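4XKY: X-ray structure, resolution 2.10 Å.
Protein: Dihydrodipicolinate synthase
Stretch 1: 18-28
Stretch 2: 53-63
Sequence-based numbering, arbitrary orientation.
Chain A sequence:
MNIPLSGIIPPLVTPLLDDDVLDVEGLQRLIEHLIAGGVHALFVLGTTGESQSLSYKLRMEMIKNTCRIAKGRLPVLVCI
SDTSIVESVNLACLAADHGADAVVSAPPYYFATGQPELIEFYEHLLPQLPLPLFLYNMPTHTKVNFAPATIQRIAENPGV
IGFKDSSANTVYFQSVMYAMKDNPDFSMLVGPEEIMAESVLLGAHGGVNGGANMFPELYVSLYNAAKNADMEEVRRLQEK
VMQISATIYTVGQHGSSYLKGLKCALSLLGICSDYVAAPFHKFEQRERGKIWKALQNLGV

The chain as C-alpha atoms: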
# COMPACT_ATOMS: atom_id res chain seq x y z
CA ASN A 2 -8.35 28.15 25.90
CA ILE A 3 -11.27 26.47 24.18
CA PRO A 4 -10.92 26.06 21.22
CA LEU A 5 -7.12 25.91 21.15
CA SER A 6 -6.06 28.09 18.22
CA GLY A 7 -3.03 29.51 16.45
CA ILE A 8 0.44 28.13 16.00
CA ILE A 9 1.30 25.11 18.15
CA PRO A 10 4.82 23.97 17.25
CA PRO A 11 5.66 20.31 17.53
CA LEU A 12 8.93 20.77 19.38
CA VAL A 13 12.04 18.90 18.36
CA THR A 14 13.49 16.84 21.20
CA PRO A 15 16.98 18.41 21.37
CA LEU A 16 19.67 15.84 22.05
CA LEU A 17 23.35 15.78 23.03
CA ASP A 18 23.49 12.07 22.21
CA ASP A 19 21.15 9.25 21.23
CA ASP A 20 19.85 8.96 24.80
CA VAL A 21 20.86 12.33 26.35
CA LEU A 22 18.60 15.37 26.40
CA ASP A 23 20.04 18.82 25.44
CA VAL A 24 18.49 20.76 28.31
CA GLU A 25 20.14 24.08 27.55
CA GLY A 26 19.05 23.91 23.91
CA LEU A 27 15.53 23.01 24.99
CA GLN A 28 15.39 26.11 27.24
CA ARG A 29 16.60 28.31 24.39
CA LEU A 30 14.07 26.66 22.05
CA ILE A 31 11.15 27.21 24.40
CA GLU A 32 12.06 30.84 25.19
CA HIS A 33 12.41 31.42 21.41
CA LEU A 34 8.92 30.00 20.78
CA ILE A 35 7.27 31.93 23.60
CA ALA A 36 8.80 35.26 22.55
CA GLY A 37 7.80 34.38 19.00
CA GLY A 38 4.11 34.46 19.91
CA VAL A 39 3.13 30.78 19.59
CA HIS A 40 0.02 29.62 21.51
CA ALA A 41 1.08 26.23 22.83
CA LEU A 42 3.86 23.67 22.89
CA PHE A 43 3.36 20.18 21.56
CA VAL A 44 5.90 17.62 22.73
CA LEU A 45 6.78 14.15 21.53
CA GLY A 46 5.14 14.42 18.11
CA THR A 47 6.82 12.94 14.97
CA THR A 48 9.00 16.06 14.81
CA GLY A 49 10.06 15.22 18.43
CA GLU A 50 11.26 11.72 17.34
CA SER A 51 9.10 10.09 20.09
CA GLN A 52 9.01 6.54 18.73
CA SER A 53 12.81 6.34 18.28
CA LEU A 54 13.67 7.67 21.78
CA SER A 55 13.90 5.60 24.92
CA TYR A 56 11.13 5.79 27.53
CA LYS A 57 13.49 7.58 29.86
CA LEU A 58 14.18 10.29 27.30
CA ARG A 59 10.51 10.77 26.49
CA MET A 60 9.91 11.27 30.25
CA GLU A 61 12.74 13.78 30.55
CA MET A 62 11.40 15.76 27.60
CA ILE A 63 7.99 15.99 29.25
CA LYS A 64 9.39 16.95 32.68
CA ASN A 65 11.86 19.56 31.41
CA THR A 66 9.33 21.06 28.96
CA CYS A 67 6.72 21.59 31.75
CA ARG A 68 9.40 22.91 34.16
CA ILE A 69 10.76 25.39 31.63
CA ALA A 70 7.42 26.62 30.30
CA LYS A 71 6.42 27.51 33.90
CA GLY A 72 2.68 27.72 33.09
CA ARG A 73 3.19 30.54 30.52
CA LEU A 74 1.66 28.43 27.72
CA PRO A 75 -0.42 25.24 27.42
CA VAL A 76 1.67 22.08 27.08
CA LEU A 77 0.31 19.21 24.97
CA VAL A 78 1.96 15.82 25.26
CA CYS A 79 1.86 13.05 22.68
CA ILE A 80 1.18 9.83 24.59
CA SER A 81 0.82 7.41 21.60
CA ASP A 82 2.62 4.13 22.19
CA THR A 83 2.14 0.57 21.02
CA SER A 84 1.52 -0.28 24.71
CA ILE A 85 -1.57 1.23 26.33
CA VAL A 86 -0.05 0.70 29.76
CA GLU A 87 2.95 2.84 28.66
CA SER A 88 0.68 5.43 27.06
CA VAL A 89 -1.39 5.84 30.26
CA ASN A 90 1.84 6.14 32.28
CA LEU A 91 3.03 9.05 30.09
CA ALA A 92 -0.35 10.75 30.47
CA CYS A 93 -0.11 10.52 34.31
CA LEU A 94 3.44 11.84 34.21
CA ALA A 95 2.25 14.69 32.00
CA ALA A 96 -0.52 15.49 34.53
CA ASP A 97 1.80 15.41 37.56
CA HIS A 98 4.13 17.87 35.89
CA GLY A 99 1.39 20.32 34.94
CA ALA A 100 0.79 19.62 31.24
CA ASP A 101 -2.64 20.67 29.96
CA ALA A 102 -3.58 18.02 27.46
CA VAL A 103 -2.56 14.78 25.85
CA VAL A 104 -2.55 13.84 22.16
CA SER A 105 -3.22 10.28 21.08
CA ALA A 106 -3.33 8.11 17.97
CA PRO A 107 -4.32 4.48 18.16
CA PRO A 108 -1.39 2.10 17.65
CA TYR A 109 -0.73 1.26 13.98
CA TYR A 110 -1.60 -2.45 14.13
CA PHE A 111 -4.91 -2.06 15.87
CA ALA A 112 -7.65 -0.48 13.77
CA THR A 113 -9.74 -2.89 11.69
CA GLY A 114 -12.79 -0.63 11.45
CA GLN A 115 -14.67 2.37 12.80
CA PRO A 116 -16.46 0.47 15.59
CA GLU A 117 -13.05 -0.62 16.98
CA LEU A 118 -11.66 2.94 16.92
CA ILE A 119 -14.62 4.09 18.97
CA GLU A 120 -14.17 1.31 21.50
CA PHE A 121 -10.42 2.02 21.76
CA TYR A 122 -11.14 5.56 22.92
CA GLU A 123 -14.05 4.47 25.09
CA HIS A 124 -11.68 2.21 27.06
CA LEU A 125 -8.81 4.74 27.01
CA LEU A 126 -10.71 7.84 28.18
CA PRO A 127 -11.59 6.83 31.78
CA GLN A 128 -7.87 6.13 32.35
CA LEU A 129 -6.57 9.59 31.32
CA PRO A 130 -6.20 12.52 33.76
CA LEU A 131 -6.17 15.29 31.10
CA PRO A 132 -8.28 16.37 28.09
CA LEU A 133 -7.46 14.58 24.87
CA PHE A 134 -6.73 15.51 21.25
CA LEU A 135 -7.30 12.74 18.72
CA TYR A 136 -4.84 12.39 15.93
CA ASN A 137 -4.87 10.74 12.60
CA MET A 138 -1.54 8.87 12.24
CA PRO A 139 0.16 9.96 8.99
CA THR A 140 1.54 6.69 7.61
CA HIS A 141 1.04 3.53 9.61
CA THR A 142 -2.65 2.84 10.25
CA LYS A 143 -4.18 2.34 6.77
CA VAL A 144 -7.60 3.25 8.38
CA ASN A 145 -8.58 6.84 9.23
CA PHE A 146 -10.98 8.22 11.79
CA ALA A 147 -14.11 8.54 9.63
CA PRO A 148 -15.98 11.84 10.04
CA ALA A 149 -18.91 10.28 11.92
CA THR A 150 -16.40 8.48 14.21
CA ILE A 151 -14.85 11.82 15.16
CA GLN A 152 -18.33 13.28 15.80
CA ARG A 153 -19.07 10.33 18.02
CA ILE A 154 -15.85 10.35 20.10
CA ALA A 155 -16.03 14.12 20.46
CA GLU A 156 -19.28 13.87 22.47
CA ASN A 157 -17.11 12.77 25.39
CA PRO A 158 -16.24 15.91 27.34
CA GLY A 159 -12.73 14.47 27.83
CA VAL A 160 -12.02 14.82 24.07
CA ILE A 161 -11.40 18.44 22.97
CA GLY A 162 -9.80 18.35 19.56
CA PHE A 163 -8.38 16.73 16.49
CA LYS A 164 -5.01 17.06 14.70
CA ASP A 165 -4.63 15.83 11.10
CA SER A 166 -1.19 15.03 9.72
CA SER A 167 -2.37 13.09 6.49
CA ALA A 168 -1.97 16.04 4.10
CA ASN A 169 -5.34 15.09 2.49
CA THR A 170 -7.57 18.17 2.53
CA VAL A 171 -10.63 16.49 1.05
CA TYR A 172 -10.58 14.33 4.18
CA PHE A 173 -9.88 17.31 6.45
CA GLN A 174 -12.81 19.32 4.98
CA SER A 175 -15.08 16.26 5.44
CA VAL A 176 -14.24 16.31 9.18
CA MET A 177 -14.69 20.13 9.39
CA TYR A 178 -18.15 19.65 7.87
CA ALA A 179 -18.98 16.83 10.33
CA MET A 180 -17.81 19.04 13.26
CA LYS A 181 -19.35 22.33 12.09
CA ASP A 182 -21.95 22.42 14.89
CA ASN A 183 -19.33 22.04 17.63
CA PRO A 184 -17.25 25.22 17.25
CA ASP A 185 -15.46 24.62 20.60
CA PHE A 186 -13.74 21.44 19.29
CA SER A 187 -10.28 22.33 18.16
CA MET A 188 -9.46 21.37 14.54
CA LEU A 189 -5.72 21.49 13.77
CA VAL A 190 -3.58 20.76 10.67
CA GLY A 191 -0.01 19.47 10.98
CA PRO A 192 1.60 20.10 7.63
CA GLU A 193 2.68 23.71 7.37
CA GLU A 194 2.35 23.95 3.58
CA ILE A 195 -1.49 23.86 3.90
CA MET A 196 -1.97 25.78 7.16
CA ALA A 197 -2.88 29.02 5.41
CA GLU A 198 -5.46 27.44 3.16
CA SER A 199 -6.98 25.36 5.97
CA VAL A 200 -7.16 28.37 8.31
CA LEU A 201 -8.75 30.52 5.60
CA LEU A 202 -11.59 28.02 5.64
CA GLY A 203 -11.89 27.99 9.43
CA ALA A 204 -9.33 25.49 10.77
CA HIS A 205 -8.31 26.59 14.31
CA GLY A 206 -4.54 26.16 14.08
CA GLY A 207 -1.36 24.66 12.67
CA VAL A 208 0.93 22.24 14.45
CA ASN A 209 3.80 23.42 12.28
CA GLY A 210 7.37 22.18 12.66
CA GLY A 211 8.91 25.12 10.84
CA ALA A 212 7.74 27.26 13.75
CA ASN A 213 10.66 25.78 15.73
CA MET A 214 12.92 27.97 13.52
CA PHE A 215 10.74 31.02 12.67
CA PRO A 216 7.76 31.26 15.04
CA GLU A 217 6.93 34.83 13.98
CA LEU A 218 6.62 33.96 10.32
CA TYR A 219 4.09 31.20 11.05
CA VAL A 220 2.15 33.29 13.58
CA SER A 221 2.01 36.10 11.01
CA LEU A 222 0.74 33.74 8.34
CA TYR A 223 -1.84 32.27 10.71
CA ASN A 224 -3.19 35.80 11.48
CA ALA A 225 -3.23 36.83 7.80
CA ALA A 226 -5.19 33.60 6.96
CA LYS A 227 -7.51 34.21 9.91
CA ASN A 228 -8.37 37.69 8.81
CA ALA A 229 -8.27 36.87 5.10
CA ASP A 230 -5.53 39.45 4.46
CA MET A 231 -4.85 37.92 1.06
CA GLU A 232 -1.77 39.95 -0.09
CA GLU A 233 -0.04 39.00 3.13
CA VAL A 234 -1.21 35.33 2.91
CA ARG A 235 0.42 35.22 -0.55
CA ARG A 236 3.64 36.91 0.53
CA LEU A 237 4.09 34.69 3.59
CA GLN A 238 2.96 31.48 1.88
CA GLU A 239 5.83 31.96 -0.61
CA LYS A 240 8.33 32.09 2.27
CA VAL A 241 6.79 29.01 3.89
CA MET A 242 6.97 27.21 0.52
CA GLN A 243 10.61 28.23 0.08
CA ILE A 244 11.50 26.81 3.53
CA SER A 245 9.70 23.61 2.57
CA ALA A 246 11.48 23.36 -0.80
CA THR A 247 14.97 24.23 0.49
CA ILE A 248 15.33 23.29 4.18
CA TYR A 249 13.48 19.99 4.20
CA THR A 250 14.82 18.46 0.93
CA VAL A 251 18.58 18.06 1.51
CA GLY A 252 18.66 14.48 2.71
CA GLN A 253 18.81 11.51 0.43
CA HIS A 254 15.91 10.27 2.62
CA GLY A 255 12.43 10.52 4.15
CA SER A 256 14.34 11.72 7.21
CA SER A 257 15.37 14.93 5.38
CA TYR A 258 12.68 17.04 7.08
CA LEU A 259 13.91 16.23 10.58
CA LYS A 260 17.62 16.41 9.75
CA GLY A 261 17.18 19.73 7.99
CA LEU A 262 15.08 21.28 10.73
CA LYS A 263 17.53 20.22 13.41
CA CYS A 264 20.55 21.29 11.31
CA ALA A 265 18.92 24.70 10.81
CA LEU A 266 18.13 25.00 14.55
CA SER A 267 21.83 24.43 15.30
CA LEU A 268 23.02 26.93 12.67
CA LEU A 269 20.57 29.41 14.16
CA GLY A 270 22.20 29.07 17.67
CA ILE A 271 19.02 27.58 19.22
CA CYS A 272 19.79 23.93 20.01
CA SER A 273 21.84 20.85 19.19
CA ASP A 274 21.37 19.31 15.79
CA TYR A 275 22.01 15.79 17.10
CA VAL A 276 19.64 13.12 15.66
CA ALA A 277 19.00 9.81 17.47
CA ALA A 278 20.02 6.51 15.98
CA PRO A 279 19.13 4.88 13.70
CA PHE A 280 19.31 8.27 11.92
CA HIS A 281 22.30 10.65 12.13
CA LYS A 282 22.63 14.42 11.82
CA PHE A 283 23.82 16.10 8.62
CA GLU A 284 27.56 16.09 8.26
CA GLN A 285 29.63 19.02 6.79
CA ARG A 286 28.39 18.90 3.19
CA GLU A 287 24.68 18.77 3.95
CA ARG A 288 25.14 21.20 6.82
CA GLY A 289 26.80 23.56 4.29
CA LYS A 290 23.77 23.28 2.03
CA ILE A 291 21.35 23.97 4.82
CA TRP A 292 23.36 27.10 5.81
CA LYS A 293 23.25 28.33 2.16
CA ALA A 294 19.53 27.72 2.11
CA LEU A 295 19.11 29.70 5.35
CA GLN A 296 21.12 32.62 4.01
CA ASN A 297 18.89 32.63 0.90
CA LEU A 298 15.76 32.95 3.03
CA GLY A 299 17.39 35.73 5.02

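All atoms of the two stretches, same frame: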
# COMPACT_ATOMS: atom_id res chain seq x y z
N ASP A 18 23.11 13.41 22.67
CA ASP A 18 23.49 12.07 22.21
C ASP A 18 22.21 11.27 22.07
O ASP A 18 21.14 11.79 22.38
CB ASP A 18 24.49 11.41 23.16
CG ASP A 18 25.27 10.25 22.51
OD1 ASP A 18 25.23 10.10 21.28
OD2 ASP A 18 25.91 9.46 23.22
N ASP A 19 22.31 10.04 21.59
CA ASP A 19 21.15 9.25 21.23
C ASP A 19 20.18 9.17 22.41
O ASP A 19 18.98 9.15 22.20
CB ASP A 19 21.53 7.83 20.81
CG ASP A 19 22.43 7.79 19.57
OD1 ASP A 19 22.07 8.33 18.52
OD2 ASP A 19 23.51 7.20 19.65
N ASP A 20 20.70 9.10 23.62
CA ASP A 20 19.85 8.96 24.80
C ASP A 20 20.11 10.05 25.83
O ASP A 20 19.93 9.81 27.01
CB ASP A 20 20.11 7.61 25.48
CG ASP A 20 18.89 7.11 26.24
OD1 ASP A 20 17.74 7.46 25.88
OD2 ASP A 20 19.05 6.35 27.19
N VAL A 21 20.53 11.24 25.39
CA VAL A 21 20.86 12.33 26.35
C VAL A 21 20.17 13.58 25.86
O VAL A 21 20.40 14.01 24.73
CB VAL A 21 22.38 12.65 26.44
CG1 VAL A 21 22.67 13.81 27.43
CG2 VAL A 21 23.17 11.42 26.88
N LEU A 22 19.36 14.18 26.72
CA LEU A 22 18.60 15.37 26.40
C LEU A 22 19.49 16.62 26.46
O LEU A 22 20.26 16.78 27.40
CB LEU A 22 17.44 15.52 27.39
CG LEU A 22 16.38 16.62 27.12
CD1 LEU A 22 15.51 16.29 25.91
CD2 LEU A 22 15.50 16.85 28.35
N ASP A 23 19.37 17.49 25.45
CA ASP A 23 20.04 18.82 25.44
C ASP A 23 19.18 19.84 26.17
O ASP A 23 18.35 20.55 25.57
CB ASP A 23 20.27 19.29 24.00
CG ASP A 23 20.83 20.72 23.90
OD1 ASP A 23 21.40 21.25 24.88
OD2 ASP A 23 20.68 21.33 22.84
N VAL A 24 19.36 19.92 27.48
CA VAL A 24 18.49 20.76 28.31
C VAL A 24 18.66 22.24 28.00
O VAL A 24 17.70 22.97 27.94
CB VAL A 24 18.70 20.51 29.80
CG1 VAL A 24 17.80 21.45 30.61
CG2 VAL A 24 18.36 19.06 30.14
N GLU A 25 19.89 22.68 27.81
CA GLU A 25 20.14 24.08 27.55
C GLU A 25 19.55 24.50 26.23
O GLU A 25 18.99 25.58 26.13
CB GLU A 25 21.64 24.37 27.60
CG GLU A 25 22.19 24.14 29.01
CD GLU A 25 23.22 25.15 29.45
OE1 GLU A 25 24.37 24.74 29.71
OE2 GLU A 25 22.88 26.36 29.54
N GLY A 26 19.70 23.67 25.20
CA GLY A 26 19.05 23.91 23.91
C GLY A 26 17.55 23.96 24.02
O GLY A 26 16.92 24.82 23.45
N LEU A 27 16.98 23.03 24.78
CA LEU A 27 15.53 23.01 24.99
C LEU A 27 15.01 24.30 25.64
O LEU A 27 13.99 24.83 25.23
CB LEU A 27 15.15 21.82 25.84
CG LEU A 27 13.69 21.74 26.21
CD1 LEU A 27 12.81 21.54 25.00
CD2 LEU A 27 13.54 20.58 27.16
N GLN A 28 15.71 24.81 26.64
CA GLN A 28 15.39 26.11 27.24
C GLN A 28 15.45 27.21 26.21
O GLN A 28 14.51 27.99 26.09
CB GLN A 28 16.31 26.43 28.40
CG GLN A 28 16.06 25.48 29.56
CD GLN A 28 17.08 25.55 30.69
OE1 GLN A 28 18.05 26.31 30.63
NE2 GLN A 28 16.84 24.76 31.74
N SER A 53 11.42 6.82 18.38
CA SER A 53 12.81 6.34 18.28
C SER A 53 13.64 6.61 19.56
O SER A 53 14.75 6.12 19.71
CB SER A 53 13.49 6.92 17.02
OG SER A 53 13.92 8.25 17.26
N LEU A 54 13.05 7.35 20.49
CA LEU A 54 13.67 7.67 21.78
C LEU A 54 13.29 6.67 22.84
O LEU A 54 12.22 6.10 22.80
CB LEU A 54 13.23 9.05 22.24
CG LEU A 54 13.61 10.18 21.28
CD1 LEU A 54 13.21 11.51 21.86
CD2 LEU A 54 15.08 10.17 20.91
N SER A 55 14.18 6.46 23.79
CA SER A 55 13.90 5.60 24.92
C SER A 55 12.77 6.19 25.79
O SER A 55 12.47 7.39 25.73
CB SER A 55 15.16 5.44 25.77
OG SER A 55 15.39 6.61 26.54
N TYR A 56 12.15 5.34 26.59
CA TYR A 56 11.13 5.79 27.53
C TYR A 56 11.66 6.83 28.48
O TYR A 56 11.01 7.81 28.77
CB TYR A 56 10.64 4.62 28.38
CG TYR A 56 9.22 4.83 28.84
CD1 TYR A 56 8.18 4.81 27.92
CD2 TYR A 56 8.92 5.05 30.18
CE1 TYR A 56 6.88 4.99 28.31
CE2 TYR A 56 7.60 5.23 30.58
CZ TYR A 56 6.59 5.20 29.62
OH TYR A 56 5.27 5.37 29.94
N LYS A 57 12.87 6.61 28.99
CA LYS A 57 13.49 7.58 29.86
C LYS A 57 13.56 8.95 29.20
O LYS A 57 13.19 9.97 29.81
CB LYS A 57 14.90 7.11 30.25
CG LYS A 57 15.64 8.03 31.21
CD LYS A 57 17.12 7.68 31.24
CE LYS A 57 17.91 8.45 30.20
NZ LYS A 57 19.30 7.94 30.09
N LEU A 58 14.02 9.00 27.96
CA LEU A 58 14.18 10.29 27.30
C LEU A 58 12.86 10.97 27.04
O LEU A 58 12.73 12.16 27.23
CB LEU A 58 14.96 10.13 26.01
CG LEU A 58 15.70 11.30 25.42
CD1 LEU A 58 16.48 12.07 26.46
CD2 LEU A 58 16.65 10.76 24.39
N ARG A 59 11.85 10.21 26.65
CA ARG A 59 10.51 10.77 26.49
C ARG A 59 10.05 11.39 27.84
O ARG A 59 9.50 12.47 27.86
CB ARG A 59 9.55 9.70 25.99
CG ARG A 59 9.87 9.22 24.58
CD ARG A 59 9.35 7.83 24.31
NE ARG A 59 7.92 7.85 24.04
CZ ARG A 59 7.15 6.77 23.98
NH1 ARG A 59 7.68 5.56 24.18
NH2 ARG A 59 5.85 6.90 23.74
N MET A 60 10.31 10.71 28.95
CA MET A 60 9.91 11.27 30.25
C MET A 60 10.66 12.55 30.59
O MET A 60 10.06 13.50 31.06
CB MET A 60 10.04 10.24 31.36
CG MET A 60 9.00 9.13 31.19
SD MET A 60 8.92 7.82 32.43
CE MET A 60 10.65 7.39 32.69
N GLU A 61 11.96 12.58 30.32
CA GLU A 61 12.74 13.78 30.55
C GLU A 61 12.28 14.95 29.68
O GLU A 61 12.29 16.09 30.14
CB GLU A 61 14.22 13.51 30.33
CG GLU A 61 14.75 12.50 31.33
CD GLU A 61 16.23 12.22 31.19
OE1 GLU A 61 16.85 12.72 30.23
OE2 GLU A 61 16.76 11.47 32.04
N MET A 62 11.87 14.69 28.45
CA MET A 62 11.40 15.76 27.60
C MET A 62 10.14 16.37 28.19
O MET A 62 10.01 17.57 28.22
CB MET A 62 11.11 15.27 26.19
CG MET A 62 10.57 16.32 25.21
SD MET A 62 11.70 17.71 24.96
CE MET A 62 10.78 18.68 23.78
N ILE A 63 9.21 15.52 28.63
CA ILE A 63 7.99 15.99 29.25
C ILE A 63 8.28 16.83 30.51
O ILE A 63 7.76 17.94 30.64
CB ILE A 63 7.10 14.80 29.62
CG1 ILE A 63 6.55 14.17 28.34
CG2 ILE A 63 5.93 15.21 30.52
CD1 ILE A 63 6.00 12.78 28.55
O HOH W 1 17.03 7.33 23.21
O HOH W 2 19.11 13.01 29.29

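Stretch 1 begins with a type I beta turn from Asp 18 to Val 21, closed by a hydrogen bond from Val 21 N to Asp 18 O (3.1 Å), then runs through a short strand into a helix that starts at Val 24. Stretch 2 enters its own helix at Tyr 56. The backbones come nearest at Asp 20 and Leu 58, whose CA atoms are 6.3 Å apart, so the turn lies against the first part of the second helix, and together the two stretches bury 453 Å².

At Asp 19 the backbone makes the contact. Its carbonyl O lies 3.6 Å from Leu 58 CD2 and also accepts a hydrogen bond from a water (2.9 Å from its O). The same water donates to Asp 20 OD1 (2.8 Å from its O) and accepts from Ser 55 N (3.0 Å to its O), tying the turn to the residue that precedes the helix.

Asp 20 is the polar center of the contact. Its CA-to-CB bond points sideways, but the carboxylate comes nearer to stretch 2 and uses both oxygens. Ser 55 OG donates to Asp 20 OD1 at a short 2.6 Å. Serine suits this N-cap position because one hydroxyl can do two jobs: while donating to the aspartate, OG accepts from Leu 58 N (3.1 Å), satisfying an amide that has no preceding helical turn to supply a carbonyl. The other oxygen, Asp 20 OD2, forms a salt bridge with Lys 57 NZ at 3.3 Å; the hydrogen bond within it is weak, and the long, flexible lysine reaches the carboxylate from an exposed position.

Val 21 points away, whereas Leu 22 points toward the helix and begins the apolar part of the contact. Leu 22 CB packs 3.7 Å from Leu 58 CD1, and Leu 22 CD1 lies 4.2 Å from Met 62 SD. Leu 58 and Met 62 are one helical turn apart, so both can meet the same leucine. The backbone here is not left unsatisfied: Leu 22 N donates to a second water (2.8 Å to its O), which in turn donates to Glu 61 OE1 (2.5 Å from its O).

Asp 23 makes no contact with stretch 2 but caps the first helix, Asp 23 OD1 accepting from Gly 26 N at 3.0 Å. One residue later, Leu 27 points toward stretch 2, and its CD1 meets Met 62 CE at 3.7 Å.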